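Local coordinates for lipoprotein (Streptococcus pneumoniae, PDB 3CX3) that binds zinc and, as a probable cell-surface solute-binding lipoprotein, is thought to pass it to an ABC transporter, at residues Tyr18-Met23 with Val63-Thr68; Leu76-Asn79 with Lys84-Val87. One frame throughout, in Å; residues are numbered along the deposited sequence.

Interaction 1: Tyr18-Met23 with Val63-Thr68; sequences YPIYAM and VYHSHT
Ile-20, on the first turn of helix 18-28, makes a buried apolar contact with Val-63, Tyr-64 and His-65, where strand 61-64 ends and its loop begins. This is a helix packed against the C-terminal end of a neighbouring strand in the parallel sheet of one lobe of the zinc-binding protein. Each branch of Ile-20 has its own target. A chi1 of -78° leaves CG1 beside the backbone N and turns CG2 to the side opposite that N, toward Val-63. Ile-20 CG2 lies 3.7 Å from Val-63 CG1. The same methyl comes closer still to the backbone, with Ile-20 CG2 3.4 Å from Val-63 O. CG1 of Ile-20 rests on the backbone leaving the strand, 4.0 Å from Tyr-64 C. Further along, Ile-20 CD1 reaches His-65 CB at 3.9 Å, the two side chains crossing at about a right angle.

The His-65 ring is gripped at both nitrogens, by Glu-131 at ND1 and the carbonyl O of Pro-119 at NE2, and Trp-122 meets it edge-to-face. The imidazole lies about 9 Å from the zinc ion. No hydrogen bond links the two segments, so their fit depends on van der Waals contact, while the polar bonds of His-65 connect the strand end to Glu-131 of helix 125-142 and to Pro-119, next to the zinc ligand His-120.

Interaction 2: Leu76-Asn79 with Lys84-Val87; sequences LDPN and KVKV
Pro-78 meets Val-85 and Val-87 through aliphatic contacts alone, where the loop between strands 61-64 and 86-89 folds over the beginning of strand 86-89, an edge strand of the parallel sheet. The proline ring supplies most of the loop's contribution: its CB and CG both approach CG2 of Val-85, CG at 3.4 Å, and the two side chains cross at about a right angle. Pro-78 CG also lies 3.9 Å from Val-87 CG2, on the residue whose CB points toward the loop. With CG1 of Val-87 opposite the backbone N (chi1 -165°), CG2 is left for the proline. Behind this patch, Leu-76 packs on Ile-53, Ile-56 and Tyr-57 of helix 50-58 and on Phe-62 of strand 61-64; Val-87 also touches Phe-62.

Polar interactions lie around the apolar patch and do not cross between the segments. Lys-86, whose CB points away from the loop, folds back so that NZ donates to Lys-84 O over 2.7 Å, almost in line with the carbonyl (C=O...N angle 177°). The ammonium group of Lys-84 bonds instead to the carbonyl O of Tyr-57, and the Tyr-57 hydroxyl accepts from Asp-77 N.

Backbone bonds from Lys-86 to Asp-60 and Phe-62 hold the beginning of strand 86-89 in the sheet. With no hydrogen bond between the segments, the loop is held against the edge strand by hydrocarbon contact, and the nearby lysine ammonium groups each donate to a backbone carbonyl.

Overall arrangement
From the N terminus, the chain runs through strand 12-15 into helix 18-28, then through strand 33-36 and helix 50-58 to strand 61-64. Interaction 1 closes this long excursion, joining the start of the first helix to the end of the third strand. The chain then loops out and returns to edge strand 86-89; interaction 2 closes that much shorter excursion. The contacts follow one another in series, neither nested nor crossed, with centres about 16 Å apart. Their strands are parallel neighbours in the same sheet, and Tyr-64 CE1 meets Val-87 CG1 at 4.0 Å. Interaction 1 faces the zinc-site side of the lobe, whereas 76-79 with 84-87 lies at its periphery.

Interaction 1: Tyr18-Met23 with Val63-Thr68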
# COMPACT_ATOMS: atom_id res chain seq x y z
N TYR A 18 1.76 -1.86 -6.86
CA TYR A 18 2.43 -0.56 -6.99
C TYR A 18 3.41 -0.12 -5.88
O TYR A 18 4.52 0.31 -6.21
CB TYR A 18 1.46 0.58 -7.28
CG TYR A 18 2.13 1.92 -7.13
CD1 TYR A 18 2.97 2.40 -8.13
CD2 TYR A 18 1.96 2.71 -5.98
CE1 TYR A 18 3.61 3.65 -8.02
CE2 TYR A 18 2.60 3.95 -5.84
CZ TYR A 18 3.43 4.41 -6.88
OH TYR A 18 4.08 5.61 -6.81
N PRO A 19 2.99 -0.12 -4.60
CA PRO A 19 3.96 0.34 -3.58
C PRO A 19 5.26 -0.42 -3.72
O PRO A 19 6.31 0.10 -3.39
CB PRO A 19 3.28 -0.01 -2.26
CG PRO A 19 1.82 -0.04 -2.56
CD PRO A 19 1.69 -0.47 -4.00
N ILE A 20 5.18 -1.66 -4.20
CA ILE A 20 6.36 -2.50 -4.39
C ILE A 20 7.10 -2.07 -5.67
O ILE A 20 8.31 -1.85 -5.66
CB ILE A 20 5.99 -4.00 -4.44
CG1 ILE A 20 5.72 -4.57 -3.05
CG2 ILE A 20 7.11 -4.78 -5.02
CD1 ILE A 20 5.20 -3.58 -2.05
N TYR A 21 6.35 -1.96 -6.77
CA TYR A 21 6.89 -1.46 -8.03
C TYR A 21 7.77 -0.25 -7.77
O TYR A 21 8.95 -0.25 -8.12
CB TYR A 21 5.74 -1.07 -8.96
CG TYR A 21 6.18 -0.61 -10.33
CD1 TYR A 21 6.92 -1.46 -11.16
CD2 TYR A 21 5.85 0.67 -10.80
CE1 TYR A 21 7.33 -1.05 -12.42
CE2 TYR A 21 6.25 1.09 -12.06
CZ TYR A 21 6.99 0.22 -12.87
OH TYR A 21 7.39 0.62 -14.13
N ALA A 22 7.16 0.74 -7.12
CA ALA A 22 7.71 2.07 -6.94
C ALA A 22 8.88 2.09 -5.99
O ALA A 22 9.77 2.92 -6.12
CB ALA A 22 6.64 2.98 -6.42
N MSE A 23 8.87 1.19 -5.03
CA MSE A 23 9.86 1.18 -3.99
C MSE A 23 11.10 0.38 -4.41
O MSE A 23 12.20 0.65 -3.94
CB MSE A 23 9.25 0.58 -2.73
CG MSE A 23 9.48 1.40 -1.52
SE MSE A 23 8.23 1.00 -0.08
CE MSE A 23 9.19 1.94 1.27
N VAL A 63 9.55 -9.75 -6.12
CA VAL A 63 9.33 -9.00 -4.89
C VAL A 63 7.86 -8.77 -4.61
O VAL A 63 7.17 -8.14 -5.43
CB VAL A 63 10.07 -7.63 -4.92
CG1 VAL A 63 9.83 -6.87 -3.65
CG2 VAL A 63 11.55 -7.82 -5.12
N TYR A 64 7.39 -9.28 -3.47
CA TYR A 64 6.04 -8.99 -3.01
C TYR A 64 6.04 -8.27 -1.65
O TYR A 64 7.11 -8.04 -1.08
CB TYR A 64 5.12 -10.25 -3.06
CG TYR A 64 5.42 -11.28 -2.02
CD1 TYR A 64 6.50 -12.14 -2.15
CD2 TYR A 64 4.63 -11.39 -0.89
CE1 TYR A 64 6.77 -13.09 -1.18
CE2 TYR A 64 4.90 -12.33 0.09
CZ TYR A 64 5.98 -13.17 -0.06
OH TYR A 64 6.25 -14.11 0.92
N HIS A 65 4.87 -7.86 -1.17
CA HIS A 65 4.76 -7.11 0.09
C HIS A 65 4.88 -8.03 1.29
O HIS A 65 5.80 -7.86 2.09
CB HIS A 65 3.46 -6.28 0.12
CG HIS A 65 3.17 -5.60 1.43
ND1 HIS A 65 3.95 -4.58 1.95
CD2 HIS A 65 2.14 -5.76 2.30
CE1 HIS A 65 3.44 -4.17 3.10
NE2 HIS A 65 2.33 -4.86 3.33
N SER A 66 3.97 -9.00 1.41
CA SER A 66 3.78 -9.74 2.68
C SER A 66 2.98 -11.02 2.52
O SER A 66 2.09 -11.11 1.68
CB SER A 66 3.04 -8.85 3.67
OG SER A 66 2.68 -9.56 4.83
N HIS A 67 3.26 -12.01 3.37
CA HIS A 67 2.57 -13.28 3.30
C HIS A 67 1.09 -13.12 3.62
O HIS A 67 0.26 -13.89 3.15
CB HIS A 67 3.24 -14.34 4.20
CG HIS A 67 3.34 -13.94 5.64
ND1 HIS A 67 4.46 -13.32 6.18
CD2 HIS A 67 2.47 -14.08 6.67
CE1 HIS A 67 4.26 -13.08 7.46
NE2 HIS A 67 3.06 -13.53 7.79
N THR A 68 0.77 -12.09 4.41
CA THR A 68 -0.59 -11.70 4.79
C THR A 68 -1.40 -10.93 3.70
O THR A 68 -2.58 -10.57 3.94
CB THR A 68 -0.54 -10.82 6.05
OG1 THR A 68 0.01 -9.54 5.72
CG2 THR A 68 0.33 -11.44 7.09

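Interaction 2: Leu76-Asn79 with Lys84-Val87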
# COMPACT_ATOMS: atom_id res chain seq x y z
N LEU A 76 4.95 -20.52 -4.08
CA LEU A 76 5.79 -20.42 -5.27
C LEU A 76 6.97 -21.33 -4.99
O LEU A 76 7.60 -21.23 -3.94
CB LEU A 76 6.27 -18.99 -5.49
CG LEU A 76 5.71 -18.11 -6.61
CD1 LEU A 76 4.20 -18.19 -6.75
CD2 LEU A 76 6.15 -16.68 -6.38
N ASP A 77 7.26 -22.24 -5.92
CA ASP A 77 8.32 -23.24 -5.69
C ASP A 77 9.34 -23.25 -6.81
O ASP A 77 9.27 -24.08 -7.71
CB ASP A 77 7.71 -24.63 -5.44
CG ASP A 77 8.62 -25.53 -4.61
OD1 ASP A 77 9.73 -25.10 -4.21
OD2 ASP A 77 8.21 -26.69 -4.35
N PRO A 78 10.31 -22.32 -6.75
CA PRO A 78 11.30 -22.17 -7.82
C PRO A 78 12.18 -23.40 -7.93
O PRO A 78 12.55 -23.80 -9.04
CB PRO A 78 12.12 -20.95 -7.37
CG PRO A 78 11.27 -20.25 -6.36
CD PRO A 78 10.54 -21.35 -5.67
N ASN A 79 12.50 -24.00 -6.79
CA ASN A 79 13.40 -25.14 -6.73
C ASN A 79 12.58 -26.41 -6.71
O ASN A 79 12.39 -27.04 -5.66
CB ASN A 79 14.33 -25.00 -5.51
CG ASN A 79 15.07 -23.65 -5.49
OD1 ASN A 79 14.92 -22.86 -4.55
ND2 ASN A 79 15.86 -23.39 -6.54
N LYS A 84 15.20 -20.09 -10.54
CA LYS A 84 16.35 -19.50 -9.87
C LYS A 84 16.00 -18.09 -9.37
O LYS A 84 16.89 -17.24 -9.20
CB LYS A 84 17.53 -19.43 -10.85
CG LYS A 84 17.23 -18.66 -12.18
CD LYS A 84 16.21 -19.38 -13.08
CE LYS A 84 15.66 -18.48 -14.18
NZ LYS A 84 14.97 -17.25 -13.66
N VAL A 85 14.70 -17.86 -9.16
CA VAL A 85 14.21 -16.59 -8.61
C VAL A 85 14.61 -16.45 -7.17
O VAL A 85 14.61 -17.43 -6.40
CB VAL A 85 12.67 -16.45 -8.65
CG1 VAL A 85 12.22 -15.66 -9.86
CG2 VAL A 85 11.98 -17.79 -8.57
N LYS A 86 14.97 -15.23 -6.81
CA LYS A 86 15.05 -14.83 -5.43
C LYS A 86 13.67 -14.28 -5.14
O LYS A 86 13.24 -13.31 -5.77
CB LYS A 86 16.13 -13.77 -5.25
CG LYS A 86 17.28 -13.91 -6.25
CD LYS A 86 17.85 -15.34 -6.32
CE LYS A 86 19.10 -15.43 -7.22
NZ LYS A 86 18.82 -15.38 -8.70
N VAL A 87 12.95 -14.94 -4.24
CA VAL A 87 11.63 -14.49 -3.86
C VAL A 87 11.82 -13.68 -2.59
O VAL A 87 12.39 -14.17 -1.61
CB VAL A 87 10.62 -15.66 -3.63
CG1 VAL A 87 9.18 -15.16 -3.59
CG2 VAL A 87 10.75 -16.71 -4.71